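Long-range contact in isoaspartyl dipeptidase (PDB 7CDH), which probably hydrolyses isoaspartyl (beta-aspartyl) dipeptides as a zinc-dependent metallopeptidase of the amidohydrolase family, a role linked to protein repair: residues Leu277-Ser289 with Asp303-Arg315. Sequence-based numbering, arbitrary orientation.
With ZN (zinc ion), chain L.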
ATOM      1  N   LEU A 277     -30.377 -23.028  31.698  1.00 34.77           N
ATOM      2  CA  LEU A 277     -30.746 -21.604  31.583  1.00 34.76           C
ATOM      3  C   LEU A 277     -29.540 -20.706  31.905  1.00 34.58           C
ATOM      4  O   LEU A 277     -29.573 -19.534  31.514  1.00 43.94           O
ATOM      5  CB  LEU A 277     -31.923 -21.296  32.499  1.00 34.33           C
ATOM      6  CG  LEU A 277     -32.641 -19.987  32.177  1.00 37.18           C
ATOM      7  CD1 LEU A 277     -33.470 -20.123  30.929  1.00 40.02           C
ATOM      8  CD2 LEU A 277     -33.511 -19.530  33.327  1.00 38.11           C
ATOM      9  N   ASP A 278     -28.492 -21.200  32.545  1.00 35.19           N
ATOM     10  CA  ASP A 278     -27.288 -20.366  32.830  1.00 42.04           C
ATOM     11  C   ASP A 278     -26.515 -20.130  31.519  1.00 41.09           C
ATOM     12  O   ASP A 278     -25.689 -19.214  31.468  1.00 38.07           O
ATOM     13  CB  ASP A 278     -26.436 -20.964  33.954  1.00 45.53           C
ATOM     14  CG  ASP A 278     -27.010 -20.769  35.365  1.00 55.74           C
ATOM     15  OD1 ASP A 278     -27.971 -19.980  35.518  1.00 57.78           O
ATOM     16  OD2 ASP A 278     -26.502 -21.417  36.321  1.00 60.50           O
ATOM     17  N   ASN A 279     -26.827 -20.878  30.465  1.00 35.15           N
ATOM     18  CA  ASN A 279     -26.006 -20.900  29.242  1.00 36.20           C
ATOM     19  C   ASN A 279     -26.782 -20.201  28.130  1.00 33.48           C
ATOM     20  O   ASN A 279     -26.474 -20.411  26.987  1.00 36.65           O
ATOM     21  CB  ASN A 279     -25.605 -22.344  28.917  1.00 44.28           C
ATOM     22  CG  ASN A 279     -24.816 -22.961  30.051  1.00 45.90           C
ATOM     23  OD1 ASN A 279     -25.377 -23.243  31.111  1.00 52.11           O
ATOM     24  ND2 ASN A 279     -23.516 -23.121  29.857  1.00 42.20           N
ATOM     25  N   VAL A 280     -27.771 -19.390  28.461  1.00 34.05           N
ATOM     26  CA  VAL A 280     -28.723 -18.887  27.442  1.00 32.29           C
ATOM     27  C   VAL A 280     -28.823 -17.387  27.594  1.00 32.01           C
ATOM     28  O   VAL A 280     -28.905 -16.936  28.730  1.00 32.67           O
ATOM     29  CB  VAL A 280     -30.088 -19.566  27.583  1.00 32.73           C
ATOM     30  CG1 VAL A 280     -31.151 -18.782  26.832  1.00 35.44           C
ATOM     31  CG2 VAL A 280     -30.005 -20.983  27.068  1.00 32.70           C
ATOM     32  N   THR A 281     -28.699 -16.655  26.484  1.00 33.42           N
ATOM     33  CA  THR A 281     -29.002 -15.204  26.449  1.00 31.88           C
ATOM     34  C   THR A 281     -30.116 -15.026  25.429  1.00 28.02           C
ATOM     35  O   THR A 281     -30.319 -15.929  24.638  1.00 24.86           O
ATOM     36  CB  THR A 281     -27.762 -14.335  26.178  1.00 31.34           C
ATOM     37  OG1 THR A 281     -27.347 -14.623  24.849  1.00 34.29           O
ATOM     38  CG2 THR A 281     -26.614 -14.572  27.135  1.00 31.60           C
ATOM     39  N   ILE A 282     -30.824 -13.916  25.500  1.00 28.88           N
ATOM     40  CA  ILE A 282     -31.652 -13.428  24.371  1.00 32.14           C
ATOM     41  C   ILE A 282     -31.172 -12.039  23.914  1.00 34.62           C
ATOM     42  O   ILE A 282     -30.534 -11.272  24.712  1.00 29.11           O
ATOM     43  CB  ILE A 282     -33.138 -13.435  24.765  1.00 33.57           C
ATOM     44  CG1 ILE A 282     -33.426 -12.497  25.935  1.00 31.12           C
ATOM     45  CG2 ILE A 282     -33.589 -14.864  25.033  1.00 34.95           C
ATOM     46  CD1 ILE A 282     -34.899 -12.198  26.115  1.00 31.70           C
ATOM     47  N   SER A 283     -31.504 -11.714  22.664  1.00 35.55           N
ATOM     48  CA  SER A 283     -31.175 -10.412  22.030  1.00 34.39           C
ATOM     49  C   SER A 283     -32.296  -9.994  21.069  1.00 30.61           C
ATOM     50  O   SER A 283     -32.960 -10.875  20.473  1.00 27.76           O
ATOM     51  CB  SER A 283     -29.836 -10.510  21.344  1.00 35.02           C
ATOM     52  OG  SER A 283     -29.892 -11.395  20.231  1.00 35.67           O
ATOM     53  N   SER A 284     -32.506  -8.693  20.901  1.00 30.11           N
ATOM     54  CA  SER A 284     -33.590  -8.165  20.028  1.00 30.64           C
ATOM     55  C   SER A 284     -33.226  -8.394  18.578  1.00 32.72           C
ATOM     56  O   SER A 284     -34.154  -8.661  17.761  1.00 39.98           O
ATOM     57  CB  SER A 284     -33.833  -6.721  20.253  1.00 33.06           C
ATOM     58  OG  SER A 284     -32.611  -5.997  20.221  1.00 33.33           O
ATOM     59  N   ASP A 285     -31.934  -8.274  18.267  1.00 33.02           N
ATOM     60  CA  ASP A 285     -31.484  -8.021  16.877  1.00 35.47           C
ATOM     61  C   ASP A 285     -32.133  -6.708  16.410  1.00 34.72           C
ATOM     62  O   ASP A 285     -32.683  -6.658  15.297  1.00 33.23           O
ATOM     63  CB  ASP A 285     -31.866  -9.196  15.980  1.00 38.74           C
ATOM     64  CG  ASP A 285     -30.940  -9.327  14.795  1.00 40.19           C
ATOM     65  OD1 ASP A 285     -29.964  -8.592  14.789  1.00 47.42           O
ATOM     66  OD2 ASP A 285     -31.171 -10.200  13.923  1.00 44.53           O
ATOM     67  N   GLY A 286     -32.159  -5.716  17.289  1.00 32.10           N
ATOM     68  CA  GLY A 286     -32.917  -4.479  17.067  1.00 36.29           C
ATOM     69  C   GLY A 286     -32.406  -3.757  15.838  1.00 35.65           C
ATOM     70  O   GLY A 286     -31.185  -3.759  15.671  1.00 32.31           O
ATOM     71  N   GLN A 287     -33.317  -3.155  15.057  1.00 35.00           N
ATOM     72  CA  GLN A 287     -33.072  -2.479  13.745  1.00 38.66           C
ATOM     73  C   GLN A 287     -32.659  -3.501  12.669  1.00 42.49           C
ATOM     74  O   GLN A 287     -32.423  -3.089  11.529  1.00 39.80           O
ATOM     75  CB  GLN A 287     -32.044  -1.362  13.894  1.00 32.03           C
ATOM     76  CG  GLN A 287     -32.351  -0.470  15.076  1.00 37.85           C
ATOM     77  CD  GLN A 287     -33.779   0.026  15.042  1.00 42.93           C
ATOM     78  OE1 GLN A 287     -34.562  -0.171  15.970  1.00 48.59           O
ATOM     79  NE2 GLN A 287     -34.137   0.667  13.949  1.00 42.37           N
ATOM     80  N   GLY A 288     -32.561  -4.785  13.016  1.00 46.20           N
ATOM     81  CA  GLY A 288     -32.289  -5.857  12.049  1.00 48.52           C
ATOM     82  C   GLY A 288     -33.403  -5.934  11.020  1.00 52.27           C
ATOM     83  O   GLY A 288     -34.455  -5.281  11.233  1.00 51.50           O
ATOM     84  N   SER A 289     -33.155  -6.655   9.923  1.00 60.30           N
ATOM     85  CA  SER A 289     -34.153  -7.029   8.882  1.00 75.31           C
ATOM     86  C   SER A 289     -35.021  -8.213   9.362  1.00 73.16           C
ATOM     87  O   SER A 289     -34.426  -9.261   9.728  1.00 55.59           O
ATOM     88  CB  SER A 289     -33.439  -7.344   7.600  1.00 71.66           C
ATOM     89  OG  SER A 289     -32.108  -7.757   7.883  1.00 79.91           O
ATOM     90  N   ASP A 303     -39.819  -7.467   8.548  1.00 78.86           N
ATOM     91  CA  ASP A 303     -39.564  -6.043   8.908  1.00 88.27           C
ATOM     92  C   ASP A 303     -38.377  -6.024   9.899  1.00 83.29           C
ATOM     93  O   ASP A 303     -37.367  -6.784   9.620  1.00 66.03           O
ATOM     94  CB  ASP A 303     -40.877  -5.337   9.322  1.00 92.87           C
ATOM     95  CG  ASP A 303     -41.047  -3.861   8.909  1.00 94.81           C
ATOM     96  OD1 ASP A 303     -41.159  -3.564   7.688  1.00 77.77           O
ATOM     97  OD2 ASP A 303     -41.119  -2.998   9.813  1.00 95.39           O
ATOM     98  N   VAL A 304     -38.515  -5.262  11.009  1.00 73.28           N
ATOM     99  CA  VAL A 304     -37.434  -4.582  11.807  1.00 70.74           C
ATOM    100  C   VAL A 304     -37.419  -5.071  13.276  1.00 59.61           C
ATOM    101  O   VAL A 304     -38.365  -4.824  14.005  1.00 51.15           O
ATOM    102  CB  VAL A 304     -37.605  -3.041  11.780  1.00 71.09           C
ATOM    103  CG1 VAL A 304     -36.355  -2.313  12.245  1.00 67.83           C
ATOM    104  CG2 VAL A 304     -38.050  -2.511  10.421  1.00 72.90           C
ATOM    105  N   GLY A 305     -36.320  -5.650  13.751  1.00 57.94           N
ATOM    106  CA  GLY A 305     -36.110  -5.873  15.190  1.00 48.02           C
ATOM    107  C   GLY A 305     -36.430  -4.619  16.007  1.00 43.56           C
ATOM    108  O   GLY A 305     -36.008  -3.533  15.608  1.00 36.18           O
ATOM    109  N   SER A 306     -37.118  -4.777  17.150  1.00 47.26           N
ATOM    110  CA  SER A 306     -37.261  -3.751  18.216  1.00 43.70           C
ATOM    111  C   SER A 306     -36.553  -4.241  19.485  1.00 34.87           C
ATOM    112  O   SER A 306     -36.663  -5.419  19.774  1.00 31.37           O
ATOM    113  CB  SER A 306     -38.710  -3.409  18.492  1.00 44.66           C
ATOM    114  OG  SER A 306     -38.791  -2.240  19.325  1.00 51.68           O
ATOM    115  N   VAL A 307     -35.850  -3.356  20.182  1.00 30.03           N
ATOM    116  CA  VAL A 307     -35.259  -3.640  21.511  1.00 37.30           C
ATOM    117  C   VAL A 307     -36.397  -3.937  22.514  1.00 40.88           C
ATOM    118  O   VAL A 307     -36.106  -4.572  23.555  1.00 35.47           O
ATOM    119  CB  VAL A 307     -34.334  -2.516  22.007  1.00 35.15           C
ATOM    120  CG1 VAL A 307     -33.093  -2.411  21.153  1.00 37.74           C
ATOM    121  CG2 VAL A 307     -35.047  -1.186  22.074  1.00 40.27           C
ATOM    122  N   SER A 308     -37.636  -3.523  22.215  1.00 39.05           N
ATOM    123  CA  SER A 308     -38.848  -3.883  23.001  1.00 37.37           C
ATOM    124  C   SER A 308     -38.998  -5.418  23.078  1.00 37.90           C
ATOM    125  O   SER A 308     -39.580  -5.928  24.077  1.00 35.35           O
ATOM    126  CB  SER A 308     -40.094  -3.208  22.459  1.00 33.97           C
ATOM    127  OG  SER A 308     -40.587  -3.875  21.304  1.00 33.23           O
ATOM    128  N   ALA A 309     -38.436  -6.154  22.125  1.00 32.09           N
ATOM    129  CA  ALA A 309     -38.527  -7.624  22.139  1.00 34.36           C
ATOM    130  C   ALA A 309     -37.979  -8.215  23.451  1.00 35.38           C
ATOM    131  O   ALA A 309     -38.373  -9.337  23.784  1.00 36.41           O
ATOM    132  CB  ALA A 309     -37.808  -8.200  20.957  1.00 34.51           C
ATOM    133  N   VAL A 310     -37.098  -7.537  24.174  1.00 34.89           N
ATOM    134  CA  VAL A 310     -36.380  -8.210  25.283  1.00 38.52           C
ATOM    135  C   VAL A 310     -37.353  -8.371  26.465  1.00 43.27           C
ATOM    136  O   VAL A 310     -37.506  -9.500  26.994  1.00 39.52           O
ATOM    137  CB  VAL A 310     -35.094  -7.469  25.668  1.00 39.41           C
ATOM    138  CG1 VAL A 310     -34.611  -7.901  27.043  1.00 40.03           C
ATOM    139  CG2 VAL A 310     -34.001  -7.708  24.629  1.00 40.79           C
ATOM    140  N   TRP A 311     -37.995  -7.287  26.869  1.00 40.75           N
ATOM    141  CA  TRP A 311     -38.915  -7.302  28.022  1.00 39.87           C
ATOM    142  C   TRP A 311     -40.188  -8.053  27.619  1.00 42.62           C
ATOM    143  O   TRP A 311     -40.757  -8.804  28.442  1.00 41.88           O
ATOM    144  CB  TRP A 311     -39.172  -5.880  28.504  1.00 40.65           C
ATOM    145  CG  TRP A 311     -40.042  -5.818  29.713  1.00 45.96           C
ATOM    146  CD1 TRP A 311     -41.251  -5.201  29.800  1.00 45.45           C
ATOM    147  CD2 TRP A 311     -39.796  -6.428  30.989  1.00 43.35           C
ATOM    148  NE1 TRP A 311     -41.754  -5.346  31.052  1.00 49.34           N
ATOM    149  CE2 TRP A 311     -40.884  -6.085  31.811  1.00 49.20           C
ATOM    150  CE3 TRP A 311     -38.751  -7.184  31.530  1.00 42.84           C
ATOM    151  CZ2 TRP A 311     -40.972  -6.495  33.143  1.00 47.51           C
ATOM    152  CZ3 TRP A 311     -38.843  -7.605  32.836  1.00 46.77           C
ATOM    153  CH2 TRP A 311     -39.938  -7.263  33.632  1.00 47.63           C
ATOM    154  N   TYR A 312     -40.581  -7.938  26.366  1.00 40.27           N
ATOM    155  CA  TYR A 312     -41.723  -8.701  25.826  1.00 39.75           C
ATOM    156  C   TYR A 312     -41.466 -10.198  26.044  1.00 39.06           C
ATOM    157  O   TYR A 312     -42.405 -10.904  26.470  1.00 40.09           O
ATOM    158  CB  TYR A 312     -41.938  -8.359  24.353  1.00 35.30           C
ATOM    159  CG  TYR A 312     -43.107  -9.061  23.713  1.00 35.77           C
ATOM    160  CD1 TYR A 312     -44.409  -8.644  23.921  1.00 41.88           C
ATOM    161  CD2 TYR A 312     -42.911 -10.154  22.903  1.00 37.01           C
ATOM    162  CE1 TYR A 312     -45.478  -9.282  23.316  1.00 41.41           C
ATOM    163  CE2 TYR A 312     -43.962 -10.813  22.302  1.00 40.86           C
ATOM    164  CZ  TYR A 312     -45.250 -10.371  22.504  1.00 42.10           C
ATOM    165  OH  TYR A 312     -46.265 -11.037  21.892  1.00 52.68           O
ATOM    166  N   THR A 313     -40.263 -10.666  25.707  1.00 39.89           N
ATOM    167  CA  THR A 313     -39.898 -12.113  25.697  1.00 41.24           C
ATOM    168  C   THR A 313     -39.845 -12.592  27.155  1.00 37.75           C
ATOM    169  O   THR A 313     -40.424 -13.617  27.429  1.00 35.29           O
ATOM    170  CB  THR A 313     -38.640 -12.410  24.859  1.00 38.16           C
ATOM    171  OG1 THR A 313     -38.954 -12.110  23.489  1.00 34.38           O
ATOM    172  CG2 THR A 313     -38.185 -13.854  24.944  1.00 34.83           C
ATOM    173  N   ILE A 314     -39.291 -11.803  28.060  1.00 36.76           N
ATOM    174  CA  ILE A 314     -39.278 -12.108  29.514  1.00 37.74           C
ATOM    175  C   ILE A 314     -40.729 -12.262  30.027  1.00 40.59           C
ATOM    176  O   ILE A 314     -41.009 -13.237  30.760  1.00 34.72           O
ATOM    177  CB  ILE A 314     -38.485 -11.036  30.266  1.00 37.42           C
ATOM    178  CG1 ILE A 314     -36.997 -11.129  29.936  1.00 37.98           C
ATOM    179  CG2 ILE A 314     -38.724 -11.120  31.771  1.00 40.65           C
ATOM    180  CD1 ILE A 314     -36.220  -9.906  30.364  1.00 36.62           C
ATOM    181  N   ARG A 315     -41.629 -11.365  29.641  1.00 38.74           N
ATOM    182  CA  ARG A 315     -43.051 -11.407  30.048  1.00 36.54           C
ATOM    183  C   ARG A 315     -43.708 -12.677  29.488  1.00 45.45           C
ATOM    184  O   ARG A 315     -44.533 -13.268  30.210  1.00 53.55           O
ATOM    185  CB  ARG A 315     -43.786 -10.142  29.613  1.00 35.34           C
ATOM    186  CG  ARG A 315     -43.488  -8.946  30.500  1.00 39.90           C
ATOM    187  CD  ARG A 315     -44.327  -7.750  30.144  1.00 47.53           C
ATOM    188  NE  ARG A 315     -45.684  -7.953  30.617  1.00 62.32           N
ATOM    189  CZ  ARG A 315     -46.638  -7.015  30.661  1.00 69.79           C
ATOM    190  NH1 ARG A 315     -46.391  -5.784  30.248  1.00 63.75           N
ATOM    191  NH2 ARG A 315     -47.841  -7.319  31.130  1.00 74.91           N
TER
HETATM  192 ZN    ZN L 411     -27.973  -9.299  13.717  1.00 44.23          ZN
HETATM  193  O   HOH W   1     -35.372  -1.171  18.417  1.00 43.52           O
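The end methyl of Ile282 meets the methyl of Thr313 head-on, Ile282 CD1 to Thr313 CG2 3.9 Å, where strand 280-283 packs on helix 309-315 with its axis 8.6 Å away and running at 131° to the helix. CG1 of Ile282 lies between its own backbone N and carbonyl carbon (chi1 62°) and the chain is extended beyond it, which rests CD1 against the helix, touching Val310 O and, more loosely, Val310 CG1 and Ile314 CG1. Thr313 turns its hydroxyl the other way: OG1 donates to Ala309 O at 2.8 Å, an acceptor shared with Thr313 N, so the methyl is held toward the strand. A serine here could keep that hydroxyl bond but would probably open a gap beside Ile282 CD1. Further along, Ser284 CB sits on the turn of residues 306-309, 3.6 Å from Val307 CA, while its OG accepts a weak bond from Gly286 N and is hydrogen-bonded to Asp59. The packing stays close where the two loops cross, Gly286 and Gly305 coming within 4.0 Å, CA to CA. Gln287 N donates to Gly305 O at 2.8 Å and Gly305 N to Gly288 O at 3.2 Å. Val304 CG1 lies against Gln287 CA, and a water joins Gln287 OE1 to Val307 N; the strongest polar partner of the Gln287 side chain is Pro78. By contrast, the loose, solvent side is confined to Ser289 and Asp303, both exposed and poorly ordered. Between strand and crossing, Asp285 begins a type II turn and binds zinc through OD1 at 2.4 Å, with His61, His63 and Glu156 completing the site. An aspartate metal ligand just after the eighth barrel strand, here 280-283, is a hallmark of the amidohydrolase TIM barrel with its binuclear zinc centre.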